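Local coordinates for protein glycerophosphoryl diester phosphodiesterase (Agrobacterium tumefaciens str. C58, PDB 3KS5) that belongs to the glycerophosphoryl diester phosphodiesterase family and folds as a TIM barrel that holds an iron(III) ion among acidic side chains, at residues V34-H39 against V100-E105. Numbering follows the deposited sequence.
Sequences VEFDLH and VNFRCE. With FE (Fe (III) ion), chain C.
Glu-35 OE2 has two partners: it binds the iron(III) ion at 2.4 Å and accepts a hydrogen bond from a water that in turn takes one from Arg-103 NE. Asp-37 OD1 (2.2 Å from the iron) and Glu-105 OE1 bind it too, one oxygen from each carboxylate. The metal holds Asp-37 OD1 and Glu-105 OE1 only 3.3 Å apart, their carboxylate planes turned by 69°. A bend at chi2 (-86°) swings the Glu-35 carboxylate toward the iron, whereas Glu-105 reaches it with an extended chain. The other oxygens, Glu-35 OE1 and Asp-37 OD2, are bridged by an iron-bound water, and Glu-105 OE2 forms a salt bridge with Lys-107. Beneath the site the strands run parallel, Phe-36 N bonding Arg-103 O and Glu-105 N bonding Phe-36 O (2.8 Å). On the opposite face the Phe-36 ring drives its CE1–CZ edge into the face of Phe-102, a T-shaped pair with planes at 78°, while Cys-104 CA sits over one face of the Phe-36 ring in a CH-pi contact. Helices 88-96 and 118-128 pack against this apolar side. Acidic side chains of neighbouring parallel strands binding a metal inside the barrel, with helices packed on the outer face, fit the family's TIM-barrel fold.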
ATOM      1  N   VAL A  34       2.846   2.083  -7.261  1.00 43.57           N
ATOM      2  CA  VAL A  34       3.403   0.976  -6.539  1.00 44.49           C
ATOM      3  C   VAL A  34       2.987   1.119  -5.032  1.00 45.36           C
ATOM      4  O   VAL A  34       3.132   2.206  -4.433  1.00 45.29           O
ATOM      5  CB  VAL A  34       4.922   0.887  -6.680  1.00 43.14           C
ATOM      6  CG1 VAL A  34       5.598   2.129  -6.145  1.00 41.22           C
ATOM      7  CG2 VAL A  34       5.427  -0.423  -5.978  1.00 45.18           C
ATOM      8  N   GLU A  35       2.471   0.018  -4.458  1.00 42.97           N
ATOM      9  CA  GLU A  35       2.085  -0.067  -3.057  1.00 41.06           C
ATOM     10  C   GLU A  35       3.131  -0.749  -2.256  1.00 42.00           C
ATOM     11  O   GLU A  35       3.703  -1.752  -2.695  1.00 44.94           O
ATOM     12  CB  GLU A  35       0.773  -0.829  -2.909  1.00 43.00           C
ATOM     13  CG  GLU A  35       0.071  -0.644  -1.526  1.00 39.60           C
ATOM     14  CD  GLU A  35       0.522  -1.583  -0.420  1.00 46.88           C
ATOM     15  OE1 GLU A  35       1.258  -2.584  -0.679  1.00 39.83           O
ATOM     16  OE2 GLU A  35       0.134  -1.294   0.737  1.00 43.03           O
ATOM     17  N   PHE A  36       3.360  -0.247  -1.057  1.00 40.24           N
ATOM     18  CA  PHE A  36       4.359  -0.808  -0.185  1.00 41.43           C
ATOM     19  C   PHE A  36       4.126  -0.380   1.262  1.00 42.17           C
ATOM     20  O   PHE A  36       3.395   0.565   1.526  1.00 43.46           O
ATOM     21  CB  PHE A  36       5.762  -0.383  -0.635  1.00 42.65           C
ATOM     22  CG  PHE A  36       5.948   1.116  -0.714  1.00 44.19           C
ATOM     23  CD1 PHE A  36       5.561   1.815  -1.850  1.00 39.52           C
ATOM     24  CD2 PHE A  36       6.542   1.812   0.327  1.00 46.92           C
ATOM     25  CE1 PHE A  36       5.698   3.203  -1.914  1.00 45.88           C
ATOM     26  CE2 PHE A  36       6.697   3.200   0.263  1.00 47.45           C
ATOM     27  CZ  PHE A  36       6.276   3.891  -0.856  1.00 42.81           C
ATOM     28  N   ASP A  37       4.825  -1.054   2.168  1.00 41.37           N
ATOM     29  CA  ASP A  37       4.690  -0.906   3.607  1.00 41.76           C
ATOM     30  C   ASP A  37       6.045  -0.484   4.130  1.00 43.05           C
ATOM     31  O   ASP A  37       7.049  -0.831   3.519  1.00 42.71           O
ATOM     32  CB  ASP A  37       4.276  -2.268   4.187  1.00 41.08           C
ATOM     33  CG  ASP A  37       3.130  -2.929   3.393  1.00 43.05           C
ATOM     34  OD1 ASP A  37       1.972  -2.505   3.541  1.00 39.92           O
ATOM     35  OD2 ASP A  37       3.369  -3.884   2.601  1.00 42.60           O
ATOM     36  N   LEU A  38       6.081   0.280   5.236  1.00 42.73           N
ATOM     37  CA  LEU A  38       7.342   0.732   5.851  1.00 43.25           C
ATOM     38  C   LEU A  38       7.391   0.489   7.340  1.00 42.54           C
ATOM     39  O   LEU A  38       6.357   0.537   8.003  1.00 46.24           O
ATOM     40  CB  LEU A  38       7.576   2.241   5.597  1.00 45.90           C
ATOM     41  CG  LEU A  38       7.625   2.705   4.134  1.00 47.73           C
ATOM     42  CD1 LEU A  38       7.437   4.257   4.023  1.00 46.07           C
ATOM     43  CD2 LEU A  38       8.936   2.197   3.411  1.00 41.48           C
ATOM     44  N   HIS A  39       8.597   0.233   7.853  1.00 43.82           N
ATOM     45  CA  HIS A  39       8.873   0.031   9.282  1.00 45.32           C
ATOM     46  C   HIS A  39      10.198   0.679   9.590  1.00 47.17           C
ATOM     47  O   HIS A  39      11.056   0.723   8.719  1.00 51.29           O
ATOM     48  CB  HIS A  39       8.986  -1.459   9.652  1.00 43.75           C
ATOM     49  CG  HIS A  39       7.798  -2.247   9.254  1.00 41.45           C
ATOM     50  ND1 HIS A  39       6.764  -2.523  10.119  1.00 42.04           N
ATOM     51  CD2 HIS A  39       7.426  -2.729   8.048  1.00 38.65           C
ATOM     52  CE1 HIS A  39       5.813  -3.161   9.461  1.00 44.62           C
ATOM     53  NE2 HIS A  39       6.197  -3.310   8.205  1.00 44.21           N
ATOM     54  N   VAL A 100       5.469   6.133 -12.396  1.00 48.69           N
ATOM     55  CA  VAL A 100       4.631   5.460 -11.401  1.00 47.51           C
ATOM     56  C   VAL A 100       4.836   6.120 -10.049  1.00 46.78           C
ATOM     57  O   VAL A 100       5.979   6.376  -9.629  1.00 44.30           O
ATOM     58  CB  VAL A 100       4.896   3.950 -11.315  1.00 48.51           C
ATOM     59  CG1 VAL A 100       3.942   3.343 -10.275  1.00 41.71           C
ATOM     60  CG2 VAL A 100       4.661   3.280 -12.686  1.00 48.40           C
ATOM     61  N   ASN A 101       3.702   6.384  -9.378  1.00 48.87           N
ATOM     62  CA  ASN A 101       3.667   7.099  -8.088  1.00 49.54           C
ATOM     63  C   ASN A 101       3.579   6.175  -6.863  1.00 50.29           C
ATOM     64  O   ASN A 101       3.338   4.981  -7.010  1.00 52.70           O
ATOM     65  CB  ASN A 101       2.498   8.091  -8.115  1.00 50.22           C
ATOM     66  CG  ASN A 101       2.741   9.254  -9.078  1.00 55.02           C
ATOM     67  OD1 ASN A 101       3.892   9.603  -9.402  1.00 50.90           O
ATOM     68  ND2 ASN A 101       1.655   9.852  -9.544  1.00 53.84           N
ATOM     69  N   PHE A 102       3.823   6.722  -5.673  1.00 47.70           N
ATOM     70  CA  PHE A 102       3.762   5.944  -4.436  1.00 45.99           C
ATOM     71  C   PHE A 102       2.363   5.855  -3.761  1.00 48.82           C
ATOM     72  O   PHE A 102       1.578   6.827  -3.751  1.00 47.57           O
ATOM     73  CB  PHE A 102       4.731   6.488  -3.388  1.00 44.89           C
ATOM     74  CG  PHE A 102       6.193   6.229  -3.658  1.00 42.33           C
ATOM     75  CD1 PHE A 102       6.652   5.428  -4.693  1.00 42.23           C
ATOM     76  CD2 PHE A 102       7.125   6.746  -2.783  1.00 42.00           C
ATOM     77  CE1 PHE A 102       8.015   5.190  -4.850  1.00 39.54           C
ATOM     78  CE2 PHE A 102       8.471   6.496  -2.931  1.00 42.66           C
ATOM     79  CZ  PHE A 102       8.918   5.725  -3.974  1.00 40.64           C
ATOM     80  N   ARG A 103       2.074   4.643  -3.240  1.00 45.58           N
ATOM     81  CA  ARG A 103       0.972   4.374  -2.312  1.00 44.27           C
ATOM     82  C   ARG A 103       1.610   3.672  -1.120  1.00 45.95           C
ATOM     83  O   ARG A 103       1.898   2.476  -1.169  1.00 44.96           O
ATOM     84  CB  ARG A 103      -0.100   3.524  -2.943  1.00 42.95           C
ATOM     85  CG  ARG A 103      -1.124   3.044  -1.962  1.00 43.31           C
ATOM     86  CD  ARG A 103      -2.146   2.216  -2.660  1.00 43.76           C
ATOM     87  NE  ARG A 103      -2.997   1.528  -1.700  1.00 42.33           N
ATOM     88  CZ  ARG A 103      -4.267   1.196  -1.902  1.00 40.73           C
ATOM     89  NH1 ARG A 103      -4.916   1.550  -2.998  1.00 40.43           N
ATOM     90  NH2 ARG A 103      -4.915   0.524  -0.946  1.00 48.86           N
ATOM     91  N   CYS A 104       1.852   4.445  -0.073  1.00 46.10           N
ATOM     92  CA  CYS A 104       2.607   4.047   1.092  1.00 45.10           C
ATOM     93  C   CYS A 104       1.620   3.567   2.152  1.00 46.82           C
ATOM     94  O   CYS A 104       0.565   4.194   2.287  1.00 50.47           O
ATOM     95  CB  CYS A 104       3.363   5.281   1.574  1.00 43.24           C
ATOM     96  SG  CYS A 104       4.404   5.173   3.006  1.00 57.06           S
ATOM     97  N   GLU A 105       1.922   2.467   2.869  1.00 43.90           N
ATOM     98  CA  GLU A 105       1.115   2.063   4.040  1.00 44.47           C
ATOM     99  C   GLU A 105       1.875   2.186   5.352  1.00 42.96           C
ATOM    100  O   GLU A 105       3.003   1.672   5.487  1.00 44.71           O
ATOM    101  CB  GLU A 105       0.566   0.637   3.951  1.00 46.05           C
ATOM    102  CG  GLU A 105      -0.464   0.360   5.075  1.00 43.42           C
ATOM    103  CD  GLU A 105      -1.125  -0.992   5.013  1.00 46.89           C
ATOM    104  OE1 GLU A 105      -1.157  -1.629   3.945  1.00 45.04           O
ATOM    105  OE2 GLU A 105      -1.681  -1.396   6.042  1.00 45.68           O
TER
HETATM  106 FE    FE C 250       0.075  -2.970   2.440  1.00 56.30          FE
HETATM  107  O   HOH W   1      -1.789   0.376   0.923  1.00 42.68           O
HETATM  108  O   HOH W   2       1.565  -4.371   1.085  1.00 35.75           O